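Local atomic coordinates of methyl-coenzyme M reductase subunit beta (Methanosarcina barkeri, PDB entry 1E6Y), a protein that forms part of methyl-coenzyme M reductase, the nickel F430 enzyme that releases methane from methyl-coenzyme M with coenzyme B as reductant in the final step of methanogenesis. Residues D5-R10 with A244-Y249; K12-N17 with P425-A430; A133-I138 with S154-S159. One frame throughout, in Å; residues are numbered along the deposited sequence.

Interaction 1 of 3, residues D5-R10 with A244-Y249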
loop_
_atom_site.group_PDB
_atom_site.type_symbol
_atom_site.label_atom_id
_atom_site.label_comp_id
_atom_site.label_asym_id
_atom_site.label_seq_id
_atom_site.Cartn_x
_atom_site.Cartn_y
_atom_site.Cartn_z
ATOM N N ASP E 5 16.110 -1.923 43.169
ATOM C CA ASP E 5 15.603 -0.734 43.841
ATOM C C ASP E 5 15.339 0.328 42.781
ATOM O O ASP E 5 16.178 0.562 41.914
ATOM C CB ASP E 5 16.627 -0.205 44.851
ATOM C CG ASP E 5 16.931 -1.199 45.964
ATOM O OD1 ASP E 5 16.149 -2.149 46.182
ATOM O OD2 ASP E 5 17.954 -1.008 46.648
ATOM N N ILE E 6 14.158 0.935 42.821
ATOM C CA ILE E 6 13.802 1.965 41.847
ATOM C C ILE E 6 14.162 3.351 42.374
ATOM O O ILE E 6 13.786 3.719 43.487
ATOM C CB ILE E 6 12.286 1.924 41.506
ATOM C CG1 ILE E 6 11.918 0.567 40.893
ATOM C CG2 ILE E 6 11.924 3.060 40.558
ATOM C CD1 ILE E 6 12.674 0.229 39.622
ATOM N N TYR E 7 14.947 4.085 41.590
ATOM C CA TYR E 7 15.327 5.461 41.909
ATOM C C TYR E 7 14.723 6.411 40.877
ATOM O O TYR E 7 14.624 6.062 39.697
ATOM C CB TYR E 7 16.853 5.610 41.889
ATOM C CG TYR E 7 17.563 4.990 43.072
ATOM C CD1 TYR E 7 17.665 3.602 43.203
ATOM C CD2 TYR E 7 18.170 5.790 44.041
ATOM C CE1 TYR E 7 18.350 3.030 44.266
ATOM C CE2 TYR E 7 18.859 5.228 45.107
ATOM C CZ TYR E 7 18.942 3.849 45.214
ATOM O OH TYR E 7 19.598 3.289 46.283
ATOM N N ASP E 8 14.360 7.620 41.304
ATOM C CA ASP E 8 13.793 8.591 40.370
ATOM C C ASP E 8 14.846 9.293 39.517
ATOM O O ASP E 8 16.037 8.981 39.592
ATOM C CB ASP E 8 12.901 9.622 41.100
ATOM C CG ASP E 8 13.671 10.528 42.071
ATOM O OD1 ASP E 8 13.004 11.209 42.873
ATOM O OD2 ASP E 8 14.916 10.607 42.019
ATOM N N ASP E 9 14.394 10.257 38.722
ATOM C CA ASP E 9 15.258 10.976 37.792
ATOM C C ASP E 9 16.335 11.821 38.474
ATOM O O ASP E 9 17.305 12.219 37.831
ATOM C CB ASP E 9 14.408 11.862 36.875
ATOM C CG ASP E 9 13.585 12.882 37.643
ATOM O OD1 ASP E 9 13.660 14.081 37.307
ATOM O OD2 ASP E 9 12.851 12.485 38.570
ATOM N N ARG E 10 16.154 12.112 39.761
ATOM C CA ARG E 10 17.145 12.855 40.516
ATOM C C ARG E 10 17.971 11.962 41.433
ATOM O O ARG E 10 18.658 12.496 42.304
ATOM C CB ARG E 10 16.460 13.982 41.303
ATOM C CG ARG E 10 15.673 14.907 40.376
ATOM C CD ARG E 10 15.253 16.212 41.037
ATOM N NE ARG E 10 16.463 16.926 41.439
ATOM C CZ ARG E 10 17.159 17.750 40.667
ATOM N NH1 ARG E 10 18.248 18.282 41.200
ATOM N NH2 ARG E 10 16.783 18.043 39.432
ATOM N N ALA E 244 17.134 1.433 37.697
ATOM C CA ALA E 244 17.271 0.422 38.742
ATOM C C ALA E 244 18.615 0.535 39.454
ATOM O O ALA E 244 19.657 0.716 38.812
ATOM C CB ALA E 244 17.114 -0.970 38.151
ATOM N N ASN E 245 18.561 0.520 40.784
ATOM C CA ASN E 245 19.746 0.585 41.639
ATOM C C ASN E 245 20.574 1.845 41.436
ATOM O O ASN E 245 21.726 1.912 41.869
ATOM C CB ASN E 245 20.618 -0.660 41.439
ATOM C CG ASN E 245 19.902 -1.940 41.826
ATOM O OD1 ASN E 245 18.900 -1.912 42.541
ATOM N ND2 ASN E 245 20.396 -3.066 41.327
ATOM N N ASN E 246 19.949 2.870 40.861
ATOM C CA ASN E 246 20.598 4.152 40.587
ATOM C C ASN E 246 21.814 4.018 39.674
ATOM O O ASN E 246 22.632 4.933 39.587
ATOM C CB ASN E 246 21.015 4.834 41.900
ATOM C CG ASN E 246 20.704 6.317 41.915
ATOM O OD1 ASN E 246 19.835 6.789 41.184
ATOM N ND2 ASN E 246 21.396 7.058 42.772
ATOM N N LEU E 247 21.900 2.897 38.962
ATOM C CA LEU E 247 23.049 2.611 38.107
ATOM C C LEU E 247 23.167 3.630 36.979
ATOM O O LEU E 247 24.226 4.231 36.788
ATOM C CB LEU E 247 22.940 1.198 37.527
ATOM C CG LEU E 247 24.172 0.669 36.791
ATOM C CD1 LEU E 247 25.354 0.598 37.750
ATOM C CD2 LEU E 247 23.878 -0.705 36.202
ATOM N N LEU E 248 22.058 3.871 36.285
ATOM C CA LEU E 248 22.015 4.850 35.204
ATOM C C LEU E 248 22.411 6.236 35.704
ATOM O O LEU E 248 23.313 6.865 35.155
ATOM C CB LEU E 248 20.611 4.905 34.590
ATOM C CG LEU E 248 20.332 6.029 33.584
ATOM C CD1 LEU E 248 21.175 5.839 32.327
ATOM C CD2 LEU E 248 18.857 6.040 33.239
ATOM N N TYR E 249 21.767 6.677 36.782
ATOM C CA TYR E 249 22.036 7.984 37.367
ATOM C C TYR E 249 23.494 8.128 37.810
ATOM O O TYR E 249 24.124 9.159 37.561
ATOM C CB TYR E 249 21.105 8.225 38.560
ATOM C CG TYR E 249 21.302 9.569 39.221
ATOM C CD1 TYR E 249 20.609 10.693 38.777
ATOM C CD2 TYR E 249 22.225 9.729 40.255
ATOM C CE1 TYR E 249 20.832 11.944 39.342
ATOM C CE2 TYR E 249 22.456 10.973 40.824
ATOM C CZ TYR E 249 21.758 12.077 40.365
ATOM O OH TYR E 249 21.986 13.311 40.930
HETATM O O HOH W 1 19.773 15.089 41.008
#
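The phenol ring of Tyr7 lies flat over the side chain of Asn246. Asn246 CB sits under the middle of the ring, 3.6 Å from the centroid of the Tyr7 ring and 9° off its normal, a CH-pi contact. The amide group follows the same face, its plane only 16° from that of the ring, with Asn246 CG 3.3 Å from Tyr7 CD2. Tyr7 CG stands anti to its carbonyl carbon (chi1 -74°), which brings the ring down over the turn. The amide beneath is held by Asn243, whose ND2 donates to Asn246 OD1. An alanine in place of Tyr7 would probably leave this face of the Asn246 amide without its cover and open a gap between residues 5-10 and the turn.

Asp5 and Asn245 are joined by a pair of nearly straight bonds: Asp5 N donates to Asn245 OD1 at 2.9 Å, and Asn245 N to Asp5 O at 2.6 Å. Asn245 thus grips the backbone of Asp5 with its backbone N and its side-chain OD1, while the Asp5 carboxylate turns to Asn17 N. Further along, Tyr249 CE1 packs 3.5 Å from Arg10 C, and a water links Tyr249 OH to Arg10 O. The Arg10 guanidinium reaches the gamma subunit, in a salt bridge with its Glu68. Asp8 OD2 accepts from Arg10 N, forming an Asx turn as the chain leaves strand 3-7. Across from Asp5 and Tyr7, Ala244 to Leu247 form a type I' beta turn that leads into helix 247-255.

Interaction 2 of 3, residues K12-N17 with P425-A430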
loop_
_atom_site.group_PDB
_atom_site.type_symbol
_atom_site.label_atom_id
_atom_site.label_comp_id
_atom_site.label_asym_id
_atom_site.label_seq_id
_atom_site.Cartn_x
_atom_site.Cartn_y
_atom_site.Cartn_z
ATOM N N LYS E 12 17.088 9.686 43.667
ATOM C CA LYS E 12 16.539 9.410 44.992
ATOM C C LYS E 12 15.782 8.084 45.003
ATOM O O LYS E 12 15.049 7.773 44.064
ATOM C CB LYS E 12 15.602 10.543 45.417
ATOM C CG LYS E 12 16.272 11.906 45.497
ATOM C CD LYS E 12 15.248 13.027 45.388
ATOM C CE LYS E 12 15.923 14.368 45.121
ATOM N NZ LYS E 12 14.941 15.432 44.760
ATOM N N LEU E 13 15.969 7.307 46.068
ATOM C CA LEU E 13 15.297 6.017 46.218
ATOM C C LEU E 13 13.782 6.189 46.341
ATOM O O LEU E 13 13.303 6.979 47.157
ATOM C CB LEU E 13 15.835 5.281 47.451
ATOM C CG LEU E 13 15.189 3.946 47.834
ATOM C CD1 LEU E 13 15.471 2.902 46.769
ATOM C CD2 LEU E 13 15.733 3.490 49.176
ATOM N N LEU E 14 13.037 5.459 45.515
ATOM C CA LEU E 14 11.582 5.499 45.563
ATOM C C LEU E 14 11.015 4.253 46.229
ATOM O O LEU E 14 10.139 4.342 47.088
ATOM C CB LEU E 14 11.007 5.634 44.150
ATOM C CG LEU E 14 11.339 6.923 43.399
ATOM C CD1 LEU E 14 10.631 6.918 42.052
ATOM C CD2 LEU E 14 10.922 8.137 44.223
ATOM N N GLU E 15 11.507 3.090 45.814
ATOM C CA GLU E 15 11.035 1.820 46.350
ATOM C C GLU E 15 12.139 0.775 46.268
ATOM O O GLU E 15 12.831 0.670 45.257
ATOM C CB GLU E 15 9.811 1.340 45.566
ATOM C CG GLU E 15 9.059 0.199 46.235
ATOM C CD GLU E 15 7.971 -0.400 45.355
ATOM O OE1 GLU E 15 7.543 0.253 44.378
ATOM O OE2 GLU E 15 7.539 -1.534 45.648
ATOM N N SER E 16 12.286 -0.011 47.329
ATOM C CA SER E 16 13.303 -1.054 47.374
ATOM C C SER E 16 12.703 -2.422 47.088
ATOM O O SER E 16 11.497 -2.618 47.222
ATOM C CB SER E 16 13.980 -1.073 48.742
ATOM O OG SER E 16 14.612 0.165 49.011
ATOM N N ASN E 17 13.557 -3.363 46.697
ATOM C CA ASN E 17 13.178 -4.765 46.556
ATOM C C ASN E 17 11.959 -4.954 45.661
ATOM O O ASN E 17 10.998 -5.634 46.029
ATOM C CB ASN E 17 12.929 -5.381 47.936
ATOM C CG ASN E 17 14.143 -5.284 48.836
ATOM O OD1 ASN E 17 15.223 -5.744 48.480
ATOM N ND2 ASN E 17 13.988 -4.626 49.978
ATOM N N PRO E 425 7.016 9.214 35.058
ATOM C CA PRO E 425 6.643 7.806 34.889
ATOM C C PRO E 425 7.332 6.856 35.865
ATOM O O PRO E 425 6.767 5.826 36.223
ATOM C CB PRO E 425 7.017 7.509 33.438
ATOM C CG PRO E 425 8.115 8.470 33.141
ATOM C CD PRO E 425 7.746 9.727 33.882
ATOM N N ILE E 426 8.539 7.209 36.304
ATOM C CA ILE E 426 9.264 6.390 37.274
ATOM C C ILE E 426 8.575 6.449 38.637
ATOM O O ILE E 426 8.358 5.420 39.280
ATOM C CB ILE E 426 10.732 6.854 37.441
ATOM C CG1 ILE E 426 11.428 6.914 36.080
ATOM C CG2 ILE E 426 11.473 5.896 38.366
ATOM C CD1 ILE E 426 12.863 7.408 36.140
ATOM N N LYS E 427 8.215 7.660 39.057
ATOM C CA LYS E 427 7.437 7.863 40.275
ATOM C C LYS E 427 6.072 7.184 40.189
ATOM O O LYS E 427 5.570 6.657 41.182
ATOM C CB LYS E 427 7.255 9.357 40.542
ATOM C CG LYS E 427 8.521 10.062 41.011
ATOM C CD LYS E 427 8.233 11.492 41.439
ATOM C CE LYS E 427 9.507 12.198 41.881
ATOM N NZ LYS E 427 9.279 13.655 42.110
ATOM N N ALA E 428 5.487 7.184 38.992
ATOM C CA ALA E 428 4.220 6.497 38.743
ATOM C C ALA E 428 4.357 4.994 38.977
ATOM O O ALA E 428 3.549 4.389 39.683
ATOM C CB ALA E 428 3.753 6.764 37.312
ATOM N N VAL E 429 5.401 4.404 38.402
ATOM C CA VAL E 429 5.634 2.969 38.515
ATOM C C VAL E 429 5.991 2.557 39.943
ATOM O O VAL E 429 5.571 1.498 40.409
ATOM C CB VAL E 429 6.746 2.510 37.542
ATOM C CG1 VAL E 429 7.112 1.059 37.802
ATOM C CG2 VAL E 429 6.277 2.676 36.104
ATOM N N ALA E 430 6.701 3.425 40.659
ATOM C CA ALA E 430 7.055 3.162 42.053
ATOM C C ALA E 430 5.891 3.427 43.015
ATOM O O ALA E 430 6.012 3.200 44.225
ATOM C CB ALA E 430 8.263 3.995 42.449
HETATM O O HOH W 2 7.553 -0.384 41.475
#
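Leu14 reaches from its strand to the short helix 425-429 and to Ala430, and meets them with two of its carbons. Its CB packs against the methyl of Ala430, Leu14 CB to Ala430 CB being 3.6 Å. With CG anti to the carbonyl carbon (chi1 -64°) and CD1 extended beyond it (chi2 -177°), the chain runs on along the helix surface. At its tip, Leu14 CD1 lies 3.8 Å from Lys427 CA and 3.9 Å from Ile426 CG2; it also touches Lys427 CG and returns to the methyl of Ala430. One branch of the leucine therefore sits among Ile426, Lys427 and Ala430, while the Lys427 ammonium turns to a salt bridge with Glu424.

Glu15 adds a polar margin. The extended chain of Glu15 places its OE1 3.3 Å from Ala430 O, a meeting of two acceptors that makes no bond. A water nearby donates both to Glu15 OE1, at 3.0 Å, and to Val429 O, at 2.9 Å, so that it bridges the carboxylate and the backbone of Val429.

Leu14 and Glu15 can both turn to the helix because they form a classic beta bulge opposite Ile6 of strand 3-7. Ile426 touches that same Ile6, and with Pro425 it packs on helix 204-221, so the short helix 425-429 lies between the N-terminal hairpin and helix 204-221.

Interaction 3 of 3, residues A133-I138 with S154-S159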
loop_
_atom_site.group_PDB
_atom_site.type_symbol
_atom_site.label_atom_id
_atom_site.label_comp_id
_atom_site.label_asym_id
_atom_site.label_seq_id
_atom_site.Cartn_x
_atom_site.Cartn_y
_atom_site.Cartn_z
ATOM N N ALA E 133 -17.787 14.122 18.583
ATOM C CA ALA E 133 -18.328 14.959 19.651
ATOM C C ALA E 133 -18.122 16.441 19.354
ATOM O O ALA E 133 -19.056 17.237 19.474
ATOM C CB ALA E 133 -17.682 14.592 20.978
ATOM N N VAL E 134 -16.916 16.797 18.915
ATOM C CA VAL E 134 -16.609 18.173 18.529
ATOM C C VAL E 134 -17.433 18.610 17.315
ATOM O O VAL E 134 -18.021 19.690 17.318
ATOM C CB VAL E 134 -15.097 18.344 18.227
ATOM C CG1 VAL E 134 -14.807 19.752 17.730
ATOM C CG2 VAL E 134 -14.284 18.061 19.476
ATOM N N THR E 135 -17.546 17.728 16.321
ATOM C CA THR E 135 -18.317 18.015 15.110
ATOM C C THR E 135 -19.793 18.274 15.430
ATOM O O THR E 135 -20.358 19.279 14.991
ATOM C CB THR E 135 -18.214 16.853 14.091
ATOM O OG1 THR E 135 -16.841 16.651 13.733
ATOM C CG2 THR E 135 -19.012 17.168 12.833
ATOM N N GLN E 136 -20.396 17.391 16.227
ATOM C CA GLN E 136 -21.790 17.542 16.641
ATOM C C GLN E 136 -22.005 18.807 17.475
ATOM O O GLN E 136 -22.995 19.521 17.284
ATOM C CB GLN E 136 -22.243 16.318 17.441
ATOM C CG GLN E 136 -23.673 16.411 17.972
ATOM C CD GLN E 136 -24.720 16.295 16.876
ATOM O OE1 GLN E 136 -24.770 15.297 16.156
ATOM N NE2 GLN E 136 -25.591 17.295 16.775
ATOM N N THR E 137 -21.060 19.094 18.370
ATOM C CA THR E 137 -21.150 20.261 19.245
ATOM C C THR E 137 -21.130 21.570 18.459
ATOM O O THR E 137 -21.931 22.469 18.725
ATOM C CB THR E 137 -20.003 20.265 20.285
ATOM O OG1 THR E 137 -20.139 19.131 21.150
ATOM C CG2 THR E 137 -20.034 21.543 21.127
ATOM N N ILE E 138 -20.253 21.654 17.461
ATOM C CA ILE E 138 -20.154 22.850 16.628
ATOM C C ILE E 138 -21.390 23.009 15.743
ATOM O O ILE E 138 -21.926 24.111 15.603
ATOM C CB ILE E 138 -18.881 22.815 15.748
ATOM C CG1 ILE E 138 -17.636 22.886 16.636
ATOM C CG2 ILE E 138 -18.887 23.974 14.755
ATOM C CD1 ILE E 138 -16.331 22.811 15.875
ATOM N N SER E 154 -15.248 18.529 7.964
ATOM C CA SER E 154 -13.869 18.457 7.494
ATOM C C SER E 154 -12.925 19.429 8.187
ATOM O O SER E 154 -11.711 19.228 8.171
ATOM C CB SER E 154 -13.806 18.676 5.984
ATOM O OG SER E 154 -14.067 17.460 5.310
ATOM N N ALA E 155 -13.475 20.480 8.793
ATOM C CA ALA E 155 -12.673 21.358 9.643
ATOM C C ALA E 155 -12.088 20.544 10.793
ATOM O O ALA E 155 -10.957 20.778 11.218
ATOM C CB ALA E 155 -13.524 22.501 10.185
ATOM N N VAL E 156 -12.829 19.521 11.212
ATOM C CA VAL E 156 -12.414 18.646 12.303
ATOM C C VAL E 156 -11.674 17.404 11.788
ATOM O O VAL E 156 -10.569 17.103 12.240
ATOM C CB VAL E 156 -13.636 18.197 13.150
ATOM C CG1 VAL E 156 -13.183 17.356 14.335
ATOM C CG2 VAL E 156 -14.417 19.412 13.634
ATOM N N TRP E 157 -12.261 16.732 10.799
ATOM C CA TRP E 157 -11.792 15.424 10.338
ATOM C C TRP E 157 -10.801 15.488 9.174
ATOM O O TRP E 157 -10.272 14.457 8.753
ATOM C CB TRP E 157 -12.981 14.557 9.913
ATOM C CG TRP E 157 -13.860 14.082 11.031
ATOM C CD1 TRP E 157 -14.866 14.781 11.633
ATOM C CD2 TRP E 157 -13.918 12.756 11.568
ATOM N NE1 TRP E 157 -15.561 13.968 12.497
ATOM C CE2 TRP E 157 -15.002 12.718 12.478
ATOM C CE3 TRP E 157 -13.164 11.589 11.367
ATOM C CZ2 TRP E 157 -15.350 11.561 13.185
ATOM C CZ3 TRP E 157 -13.511 10.438 12.070
ATOM C CH2 TRP E 157 -14.597 10.435 12.967
ATOM N N GLY E 158 -10.648 16.666 8.573
ATOM C CA GLY E 158 -9.779 16.801 7.416
ATOM C C GLY E 158 -10.261 16.034 6.194
ATOM O O GLY E 158 -11.431 16.119 5.820
ATOM N N SER E 159 -9.367 15.250 5.593
ATOM C CA SER E 159 -9.683 14.534 4.357
ATOM C C SER E 159 -10.212 13.116 4.557
ATOM O O SER E 159 -10.500 12.419 3.584
ATOM C CB SER E 159 -8.465 14.494 3.437
ATOM O OG SER E 159 -8.453 15.615 2.570
#
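Helices 125-141 and 149-157 come closest between Thr135 and Val156, whose CA atoms are 6.6 Å apart, where the second helix is about to end. The two follow each other in the chain and form a helix-loop-helix pair, buried in the assembly. Val156 carries most of the apolar contact. Its CG1 is anti to the backbone N (chi1 -176°) and its CG2 anti to the carbonyl carbon, and Val156 CG2 is the branch that meets Val134 CG1, at 4.1 Å. Ile138 CD1 comes to the same methyl from one turn further along its helix, 4.5 Å from Val156 CG2. Ile49 of helix 46-55 touches Val134, Ile138 and Val156 alike, so a third helix closes this group of branched side chains.

Thr135 sits beside them and turns its hydroxyl, not its methyl, to the second helix. With its oxygen anti to the carbonyl carbon (chi1 -59°), Thr135 OG1 lies 3.6 Å from Val156 CB and also hydrogen-bonds to Ala131 O one turn back in its own helix. The indole of Trp157 packs on Thr128 and Ala131 of that helix, and a cation-pi contact with Lys153 also involves the ring. Beyond the tryptophan the chain leaves the helix at Gly158, with positive phi.

The polar link between the helices is slight: Trp157 NE1 meets Thr135 OG1 at the edge of the indole, near its plane, in a weak hydrogen bond of 3.2 Å bent to 124° at the hydrogen.

In the fold
Interactions 1 and 2 lie side by side, their centres 8 Å apart, and share the N-terminal hairpin of strands 3-7 and 13-19. Backbone pairing of Ile6 with Leu14 and Glu15 joins them directly. Each ties this hairpin to a part of the C-terminal family region that is remote in sequence, interaction 1 to the start of helix 247-255 and interaction 2 to helix 425-429, interaction 2 bringing residues near the two ends of the chain together. Their segments alternate along the sequence. Interaction 3 falls within both loops they close, yet lies across the chain's centre from interaction 1, with centres about 45 Å apart; it joins two successive helices of the N-terminal family region. All three lie away from the coenzyme sites.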